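Local coordinates for envelope protein (White spot syndrome virus, PDB 7DDA) that is a virion envelope protein whose C-terminal domain, the part present in this chain, binds sulphate at sites held responsible for heparin binding, at residues F116-S121 with I162-L167; S92-K97 with I152-A157; I36-C41 with G158-I163. All blocks are in the same frame, centred on the assembly; numbering follows the deposited sequence.

Interaction 1 (F116-S121 with I162-L167); sequences FAEIES and IIYFFL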
loop_
_atom_site.group_PDB
_atom_site.type_symbol
_atom_site.label_atom_id
_atom_site.label_comp_id
_atom_site.label_asym_id
_atom_site.label_seq_id
_atom_site.Cartn_x
_atom_site.Cartn_y
_atom_site.Cartn_z
ATOM N N PHE A 116 1.789 6.990 -1.929
ATOM C CA PHE A 116 2.160 6.227 -0.757
ATOM C C PHE A 116 3.640 5.882 -0.898
ATOM O O PHE A 116 4.118 5.595 -2.003
ATOM C CB PHE A 116 1.300 4.960 -0.633
ATOM C CG PHE A 116 1.773 4.021 0.442
ATOM C CD1 PHE A 116 1.750 4.407 1.773
ATOM C CD2 PHE A 116 2.312 2.782 0.113
ATOM C CE1 PHE A 116 2.213 3.558 2.763
ATOM C CE2 PHE A 116 2.771 1.928 1.101
ATOM C CZ PHE A 116 2.718 2.314 2.432
ATOM N N ALA A 117 4.371 5.915 0.211
ATOM C CA ALA A 117 5.796 5.613 0.173
ATOM C C ALA A 117 6.196 4.807 1.404
ATOM O O ALA A 117 5.610 4.959 2.480
ATOM C CB ALA A 117 6.634 6.890 0.086
ATOM N N GLU A 118 7.199 3.949 1.233
ATOM C CA GLU A 118 7.659 3.063 2.296
ATOM C C GLU A 118 9.124 2.705 2.070
ATOM O O GLU A 118 9.588 2.605 0.932
ATOM C CB GLU A 118 6.744 1.823 2.405
ATOM C CG GLU A 118 6.492 0.980 1.116
ATOM C CD GLU A 118 7.394 -0.223 0.889
ATOM O OE1 GLU A 118 8.047 -0.661 1.841
ATOM O OE2 GLU A 118 7.352 -0.804 -0.222
ATOM N N ILE A 119 9.861 2.583 3.174
ATOM C CA ILE A 119 11.268 2.202 3.130
ATOM C C ILE A 119 11.378 0.687 2.976
ATOM O O ILE A 119 10.766 -0.077 3.726
ATOM C CB ILE A 119 11.997 2.683 4.391
ATOM C CG1 ILE A 119 11.808 4.185 4.579
ATOM C CG2 ILE A 119 13.485 2.310 4.335
ATOM C CD1 ILE A 119 12.760 5.007 3.789
ATOM N N GLU A 120 12.158 0.250 2.007
ATOM C CA GLU A 120 12.412 -1.161 1.771
ATOM C C GLU A 120 13.844 -1.454 2.173
ATOM O O GLU A 120 14.784 -0.913 1.590
ATOM C CB GLU A 120 12.177 -1.528 0.313
ATOM C CG GLU A 120 12.044 -2.982 0.076
ATOM C CD GLU A 120 11.943 -3.285 -1.386
ATOM O OE1 GLU A 120 10.806 -3.361 -1.895
ATOM O OE2 GLU A 120 13.010 -3.416 -2.029
ATOM N N SER A 121 13.998 -2.325 3.147
ATOM C CA SER A 121 15.230 -2.487 3.888
ATOM C C SER A 121 15.343 -3.944 4.299
ATOM O O SER A 121 14.334 -4.626 4.512
ATOM C CB SER A 121 15.242 -1.581 5.119
ATOM O OG SER A 121 16.302 -1.930 5.985
ATOM N N ILE A 162 10.394 3.239 -1.812
ATOM C CA ILE A 162 9.418 2.784 -2.794
ATOM C C ILE A 162 8.244 3.752 -2.748
ATOM O O ILE A 162 7.594 3.902 -1.704
ATOM C CB ILE A 162 8.967 1.339 -2.533
ATOM C CG1 ILE A 162 10.173 0.429 -2.263
ATOM C CG2 ILE A 162 8.205 0.813 -3.708
ATOM C CD1 ILE A 162 11.150 0.301 -3.431
ATOM N N ILE A 163 7.992 4.434 -3.865
ATOM C CA ILE A 163 6.920 5.415 -3.968
ATOM C C ILE A 163 5.855 4.877 -4.913
ATOM O O ILE A 163 6.168 4.413 -6.019
ATOM C CB ILE A 163 7.428 6.777 -4.466
ATOM C CG1 ILE A 163 8.689 7.208 -3.734
ATOM C CG2 ILE A 163 6.349 7.821 -4.327
ATOM C CD1 ILE A 163 9.398 8.363 -4.455
ATOM N N TYR A 164 4.601 4.950 -4.482
ATOM C CA TYR A 164 3.473 4.494 -5.278
ATOM C C TYR A 164 2.691 5.723 -5.721
ATOM O O TYR A 164 2.259 6.525 -4.888
ATOM C CB TYR A 164 2.588 3.519 -4.489
ATOM C CG TYR A 164 3.311 2.281 -3.959
ATOM C CD1 TYR A 164 4.227 2.375 -2.914
ATOM C CD2 TYR A 164 3.073 1.025 -4.498
ATOM C CE1 TYR A 164 4.890 1.253 -2.431
ATOM C CE2 TYR A 164 3.731 -0.106 -4.017
ATOM C CZ TYR A 164 4.638 0.012 -2.985
ATOM O OH TYR A 164 5.307 -1.105 -2.492
ATOM N N PHE A 165 2.542 5.886 -7.030
ATOM C CA PHE A 165 1.783 6.987 -7.607
ATOM C C PHE A 165 0.452 6.443 -8.092
ATOM O O PHE A 165 0.422 5.559 -8.961
ATOM C CB PHE A 165 2.540 7.637 -8.766
ATOM C CG PHE A 165 3.861 8.225 -8.372
ATOM C CD1 PHE A 165 4.992 7.423 -8.279
ATOM C CD2 PHE A 165 3.981 9.568 -8.115
ATOM C CE1 PHE A 165 6.210 7.967 -7.920
ATOM C CE2 PHE A 165 5.191 10.107 -7.765
ATOM C CZ PHE A 165 6.306 9.312 -7.666
ATOM N N PHE A 166 -0.640 6.976 -7.540
ATOM C CA PHE A 166 -1.997 6.573 -7.914
ATOM C C PHE A 166 -2.584 7.663 -8.800
ATOM O O PHE A 166 -3.020 8.710 -8.311
ATOM C CB PHE A 166 -2.847 6.310 -6.681
ATOM C CG PHE A 166 -2.216 5.331 -5.722
ATOM C CD1 PHE A 166 -2.100 3.992 -6.060
ATOM C CD2 PHE A 166 -1.703 5.754 -4.506
ATOM C CE1 PHE A 166 -1.522 3.087 -5.192
ATOM C CE2 PHE A 166 -1.124 4.857 -3.642
ATOM C CZ PHE A 166 -1.037 3.518 -3.979
ATOM N N LEU A 167 -2.610 7.395 -10.107
ATOM C CA LEU A 167 -2.902 8.397 -11.123
ATOM C C LEU A 167 -4.329 8.258 -11.642
ATOM O O LEU A 167 -4.772 7.158 -11.990
ATOM C CB LEU A 167 -1.886 8.272 -12.257
ATOM C CG LEU A 167 -0.519 8.796 -11.817
ATOM C CD1 LEU A 167 0.573 8.184 -12.654
ATOM C CD2 LEU A 167 -0.471 10.314 -11.959
#
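Phe116 and Tyr164 sit opposite one another across two antiparallel strands and send their rings out on the same face, side by side and pointing the same way. CD2 of Phe116 comes within 3.6 Å of CD1 of Tyr164, and the ring planes are turned 38° against each other, an oblique pairing. Because CG of Phe116 is anti to its backbone N (chi1 171°), the ring lies on the carbonyl side of its residue, while CB is the atom that meets the edge of the Phe166 ring, 3.9 Å from CE2. Behind this aromatic patch the backbone is closely knitted: Phe116 pairs with Tyr164 and Glu118 with Ile162, each as a hydrogen-bonded pair, and two bonds join each pair, Tyr164 N to Phe116 O among them. Ala117 and Ile163 form the non-hydrogen-bonded pair between them and point to the other face. That face is the interior of a beta sandwich, where both residues pack on Phe150 of the second sheet; farther along the same two strands Cys111 and Cys169 form a disulfide. The aromatic face belongs instead to the trimer, since Phe116 meets Phe116 of both neighbouring subunits edge-to-face. Toward the end of strand 116-120 the contact thins into polar chains. A bend at chi2 (94°) places CD of Glu118 near Ile162; OE2 is 3.5 Å from Ile162 CB and, at the edge of the Tyr164 ring, 3.1 Å from OH. Farther out, Glu120 touches Ile162 through its CB, 3.8 Å from CG1, and with OE1 close by; its carboxylate turns to another subunit, forming a salt bridge through OE2 to Arg137 of the second subunit.

Interaction 2 (S92-K97 with I152-A157); sequences SGNTKK and IPKQPA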
loop_
_atom_site.group_PDB
_atom_site.type_symbol
_atom_site.label_atom_id
_atom_site.label_comp_id
_atom_site.label_asym_id
_atom_site.label_seq_id
_atom_site.Cartn_x
_atom_site.Cartn_y
_atom_site.Cartn_z
ATOM N N SER A 92 22.504 18.011 10.488
ATOM C CA SER A 92 22.705 16.950 11.472
ATOM C C SER A 92 23.153 15.643 10.818
ATOM O O SER A 92 23.862 14.843 11.444
ATOM C CB SER A 92 21.418 16.730 12.272
ATOM O OG SER A 92 20.374 16.196 11.466
ATOM N N GLY A 93 22.759 15.410 9.564
ATOM C CA GLY A 93 23.009 14.140 8.915
ATOM C C GLY A 93 22.144 12.995 9.394
ATOM O O GLY A 93 22.369 11.853 8.986
ATOM N N ASN A 94 21.161 13.253 10.250
ATOM C CA ASN A 94 20.288 12.186 10.714
ATOM C C ASN A 94 19.081 11.983 9.820
ATOM O O ASN A 94 18.434 10.931 9.905
ATOM C CB ASN A 94 19.803 12.471 12.135
ATOM C CG ASN A 94 20.867 12.222 13.161
ATOM O OD1 ASN A 94 21.657 13.120 13.463
ATOM N ND2 ASN A 94 20.923 10.987 13.687
ATOM N N THR A 95 18.753 12.964 8.981
ATOM C CA THR A 95 17.635 12.841 8.067
ATOM C C THR A 95 18.069 13.221 6.663
ATOM O O THR A 95 19.118 13.829 6.425
ATOM C CB THR A 95 16.424 13.696 8.476
ATOM O OG1 THR A 95 16.765 15.091 8.461
ATOM C CG2 THR A 95 15.918 13.292 9.862
ATOM N N LYS A 96 17.197 12.864 5.742
ATOM C CA LYS A 96 17.420 12.957 4.318
ATOM C C LYS A 96 16.144 13.538 3.734
ATOM O O LYS A 96 15.045 13.134 4.135
ATOM C CB LYS A 96 17.675 11.559 3.771
ATOM C CG LYS A 96 18.263 11.491 2.422
ATOM C CD LYS A 96 19.738 11.257 2.565
ATOM C CE LYS A 96 20.365 11.185 1.223
ATOM N NZ LYS A 96 21.716 11.785 1.193
ATOM N N LYS A 97 16.267 14.494 2.820
ATOM C CA LYS A 97 15.099 15.047 2.134
ATOM C C LYS A 97 15.170 14.667 0.659
ATOM O O LYS A 97 16.113 15.055 -0.037
ATOM C CB LYS A 97 15.017 16.557 2.312
ATOM C CG LYS A 97 13.907 17.196 1.535
ATOM C CD LYS A 97 12.542 16.737 1.993
ATOM C CE LYS A 97 11.444 17.260 1.051
ATOM N NZ LYS A 97 11.593 18.708 0.686
ATOM N N ILE A 152 13.057 11.432 5.211
ATOM C CA ILE A 152 13.277 10.089 5.749
ATOM C C ILE A 152 14.398 10.118 6.787
ATOM O O ILE A 152 15.289 10.980 6.719
ATOM C CB ILE A 152 13.578 9.055 4.641
ATOM C CG1 ILE A 152 14.958 9.280 4.039
ATOM C CG2 ILE A 152 12.504 9.065 3.564
ATOM C CD1 ILE A 152 15.428 8.133 3.173
ATOM N N PRO A 153 14.374 9.228 7.779
ATOM C CA PRO A 153 15.553 9.049 8.626
ATOM C C PRO A 153 16.676 8.439 7.811
ATOM O O PRO A 153 16.433 7.700 6.852
ATOM C CB PRO A 153 15.074 8.084 9.716
ATOM C CG PRO A 153 13.581 8.016 9.575
ATOM C CD PRO A 153 13.290 8.306 8.143
ATOM N N LYS A 154 17.913 8.783 8.181
ATOM C CA LYS A 154 19.079 8.101 7.635
ATOM C C LYS A 154 18.904 6.596 7.747
ATOM O O LYS A 154 18.530 6.082 8.800
ATOM C CB LYS A 154 20.338 8.539 8.381
ATOM C CG LYS A 154 21.634 7.910 7.894
ATOM C CD LYS A 154 22.765 8.228 8.887
ATOM C CE LYS A 154 22.297 8.039 10.345
ATOM N NZ LYS A 154 23.059 8.802 11.396
ATOM N N GLN A 155 19.177 5.896 6.659
ATOM C CA GLN A 155 18.996 4.459 6.591
ATOM C C GLN A 155 20.324 3.718 6.483
ATOM O O GLN A 155 21.346 4.293 6.094
ATOM C CB GLN A 155 18.106 4.099 5.392
ATOM C CG GLN A 155 16.760 4.766 5.460
ATOM C CD GLN A 155 15.926 4.189 6.563
ATOM O OE1 GLN A 155 15.975 2.986 6.833
ATOM N NE2 GLN A 155 15.183 5.050 7.246
ATOM N N PRO A 156 20.348 2.433 6.833
ATOM C CA PRO A 156 21.533 1.623 6.538
ATOM C C PRO A 156 21.778 1.579 5.041
ATOM O O PRO A 156 20.880 1.809 4.232
ATOM C CB PRO A 156 21.164 0.235 7.078
ATOM C CG PRO A 156 20.096 0.484 8.084
ATOM C CD PRO A 156 19.319 1.659 7.553
ATOM N N ALA A 157 23.019 1.293 4.677
ATOM C CA ALA A 157 23.370 1.157 3.271
ATOM C C ALA A 157 22.415 0.202 2.562
ATOM O O ALA A 157 21.935 -0.773 3.140
ATOM C CB ALA A 157 24.811 0.663 3.144
#
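Lys154 lies against the turn that precedes strand 95-104, its backbone N bonded to Asn94 O and its side chain running past Gly93. The two segments are the ends of neighbouring antiparallel strands in one sheet of the beta sandwich, just where the pairing gives way to loops. Followed outward, the lysine keeps close to carbonyl oxygens: CB is 3.4 Å from Asn94 O, CG passes Gly93 O more loosely, and CD reaches that same oxygen at 3.6 Å. A bend at chi3 (44°) then places CE, which remains 4.0 Å from Gly93 O, and NZ ends 3.8 Å from ND2 of Asn94, whose side chain the lysine crosses at a slant. The aliphatic chain is thus laid over the turn. Within the turn, Ser92 OG accepts from Asn94 N, an ST turn. Deeper in the sheet, Lys96 and Ile152 are a hydrogen-bonded pair with side chains on one face. CG1 of Ile152 occupies the crowded position between backbone N and carbonyl carbon (chi1 71°), which sets it 3.6 Å from CB of Lys96. Beyond that point the lysine leads away, and its NZ forms salt bridges with Asp89 and Glu42. Thr95 and Pro153 form the next, non-hydrogen-bonded pair; proline, lacking an N-H, is accommodated there without costing a bond between these strands. Ile124 of the third subunit packs on both residues, tying this end of the sheet to the trimer. Where segment 152-157 leaves the sheet, Gln155 folds back on its own chain: besides bonding to Asn127 O, its NE2 donates to Pro153 O at 3.0 Å, from 52° above the plane of that carbonyl.

Interaction 3 (I36-C41 with G158-I163); sequences IVKADC and GAKLII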
loop_
_atom_site.group_PDB
_atom_site.type_symbol
_atom_site.label_atom_id
_atom_site.label_comp_id
_atom_site.label_asym_id
_atom_site.label_seq_id
_atom_site.Cartn_x
_atom_site.Cartn_y
_atom_site.Cartn_z
ATOM N N ILE A 36 4.934 2.274 -9.591
ATOM C CA ILE A 36 5.736 1.961 -8.411
ATOM C C ILE A 36 7.183 2.304 -8.727
ATOM O O ILE A 36 7.785 1.728 -9.641
ATOM C CB ILE A 36 5.589 0.485 -8.004
ATOM C CG1 ILE A 36 4.113 0.110 -7.843
ATOM C CG2 ILE A 36 6.329 0.193 -6.703
ATOM C CD1 ILE A 36 3.897 -1.366 -7.472
ATOM N N VAL A 37 7.738 3.260 -7.994
ATOM C CA VAL A 37 9.080 3.768 -8.243
ATOM C C VAL A 37 9.969 3.326 -7.093
ATOM O O VAL A 37 9.632 3.553 -5.920
ATOM C CB VAL A 37 9.097 5.301 -8.378
ATOM C CG1 VAL A 37 10.543 5.821 -8.439
ATOM C CG2 VAL A 37 8.284 5.748 -9.585
ATOM N N LYS A 38 11.099 2.697 -7.433
ATOM C CA LYS A 38 12.147 2.353 -6.484
ATOM C C LYS A 38 13.296 3.354 -6.610
ATOM O O LYS A 38 13.881 3.502 -7.692
ATOM C CB LYS A 38 12.646 0.928 -6.721
ATOM C CG LYS A 38 13.847 0.580 -5.855
ATOM C CD LYS A 38 13.973 -0.915 -5.614
ATOM C CE LYS A 38 14.795 -1.596 -6.672
ATOM N NZ LYS A 38 16.237 -1.418 -6.391
ATOM N N ALA A 39 13.625 4.027 -5.507
ATOM C CA ALA A 39 14.698 5.011 -5.478
ATOM C C ALA A 39 15.659 4.707 -4.334
ATOM O O ALA A 39 15.282 4.111 -3.324
ATOM C CB ALA A 39 14.148 6.431 -5.321
ATOM N N ASP A 40 16.904 5.145 -4.480
ATOM C CA ASP A 40 17.925 4.824 -3.492
ATOM C C ASP A 40 17.893 5.807 -2.322
ATOM O O ASP A 40 17.836 7.022 -2.527
ATOM C CB ASP A 40 19.300 4.830 -4.143
ATOM C CG ASP A 40 20.368 4.377 -3.197
ATOM O OD1 ASP A 40 20.543 3.148 -3.056
ATOM O OD2 ASP A 40 20.993 5.261 -2.561
ATOM N N CYS A 41 17.954 5.287 -1.092
ATOM C CA CYS A 41 17.805 6.159 0.073
ATOM C C CYS A 41 18.995 7.080 0.293
ATOM O O CYS A 41 18.857 8.082 0.995
ATOM C CB CYS A 41 17.584 5.349 1.348
ATOM S SG CYS A 41 15.924 4.726 1.568
ATOM N N GLY A 158 22.113 0.504 1.310
ATOM C CA GLY A 158 21.309 -0.378 0.500
ATOM C C GLY A 158 19.814 -0.177 0.605
ATOM O O GLY A 158 19.076 -0.758 -0.195
ATOM N N ALA A 159 19.344 0.630 1.551
ATOM C CA ALA A 159 17.914 0.791 1.758
ATOM C C ALA A 159 17.297 1.622 0.634
ATOM O O ALA A 159 17.922 2.539 0.093
ATOM C CB ALA A 159 17.651 1.445 3.115
ATOM N N LYS A 160 16.049 1.299 0.289
ATOM C CA LYS A 160 15.363 1.922 -0.834
ATOM C C LYS A 160 14.087 2.626 -0.392
ATOM O O LYS A 160 13.447 2.249 0.600
ATOM C CB LYS A 160 15.011 0.898 -1.925
ATOM C CG LYS A 160 16.202 0.100 -2.483
ATOM C CD LYS A 160 17.269 1.019 -3.052
ATOM C CE LYS A 160 18.406 0.249 -3.707
ATOM N NZ LYS A 160 19.368 1.183 -4.342
ATOM N N LEU A 161 13.723 3.652 -1.150
ATOM C CA LEU A 161 12.429 4.315 -1.030
ATOM C C LEU A 161 11.539 3.817 -2.161
ATOM O O LEU A 161 11.910 3.918 -3.335
ATOM C CB LEU A 161 12.592 5.837 -1.078
ATOM C CG LEU A 161 11.350 6.727 -0.982
ATOM C CD1 LEU A 161 10.606 6.525 0.335
ATOM C CD2 LEU A 161 11.750 8.184 -1.141
ATOM N N ILE A 162 10.394 3.239 -1.812
ATOM C CA ILE A 162 9.418 2.784 -2.794
ATOM C C ILE A 162 8.244 3.752 -2.748
ATOM O O ILE A 162 7.594 3.902 -1.704
ATOM C CB ILE A 162 8.967 1.339 -2.533
ATOM C CG1 ILE A 162 10.173 0.429 -2.263
ATOM C CG2 ILE A 162 8.205 0.813 -3.708
ATOM C CD1 ILE A 162 11.150 0.301 -3.431
ATOM N N ILE A 163 7.992 4.434 -3.865
ATOM C CA ILE A 163 6.920 5.415 -3.968
ATOM C C ILE A 163 5.855 4.877 -4.913
ATOM O O ILE A 163 6.168 4.413 -6.019
ATOM C CB ILE A 163 7.428 6.777 -4.466
ATOM C CG1 ILE A 163 8.689 7.208 -3.734
ATOM C CG2 ILE A 163 6.349 7.821 -4.327
ATOM C CD1 ILE A 163 9.398 8.363 -4.455
HETATM O O HOH W 1 20.456 3.120 -0.026
#
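Ile36 and Ile162 meet through their CG2 methyl groups, 3.6 Å apart, the two side chains slanting across each other. The other branch of Ile162 goes to Lys38: chi2 of -63° puts CD1 against its aliphatic part, 3.6 Å from CG. On the opposite face of the sheet Val37, Ala39, Leu161 and Ile163 all turn inward, and Tyr100 of the second sheet covers Ala39 and Ile163. Strands 30-40 and 160-170 are the two inner strands of a four-stranded antiparallel sheet, one layer of the sandwich, and here they exchange paired bonds at Val37-Ile163 and again at Ala39-Leu161. Past the last of these the chain leaves the strand at Cys41, yet its N still donates to Ala159 O, and its SG packs 4.0 Å from CB of Ala159. Outward from there the contact becomes ionic. Lys160 bends at chi2 and crosses Asp40, whose CG is anti to the backbone N (chi1 -175°); NZ forms a salt bridge with OD1 at 2.6 Å, OD1 offering its anti lone pair. A water also donates to this OD1, at 3.0 Å, and to Ala159 O, bridging the two segments. The second carboxylate oxygen accepts from the backbone N of Glu42 and Thr43, which fixes the rotation of the group. Lys38 NZ stands 4.6 Å from Lys160 NZ, a like-charge proximity that Asp47 would ease through a salt bridge to Lys160 and a long, weak ion pair with Lys38.

From the N terminus, the chain first lays down 36-41, whose partner 158-163 arrives after 116 intervening residues, so interaction 3 closes the longest loop. Interaction 2 is nested wholly inside it, joining 92-97 to 152-157. Interaction 1 starts from 116-121, within the loop of interaction 2, but ends beyond it at 162-167; the two therefore cross. Interactions 1 and 3 share Ile162 and Ile163, for strand 160-170 lies between strands 110-120 and 30-40 in one sheet. Interaction 2 belongs to the facing sheet, and the layers meet where Ile152 packs on both Ile119 and Cys41, binding the three contacts across the sandwich.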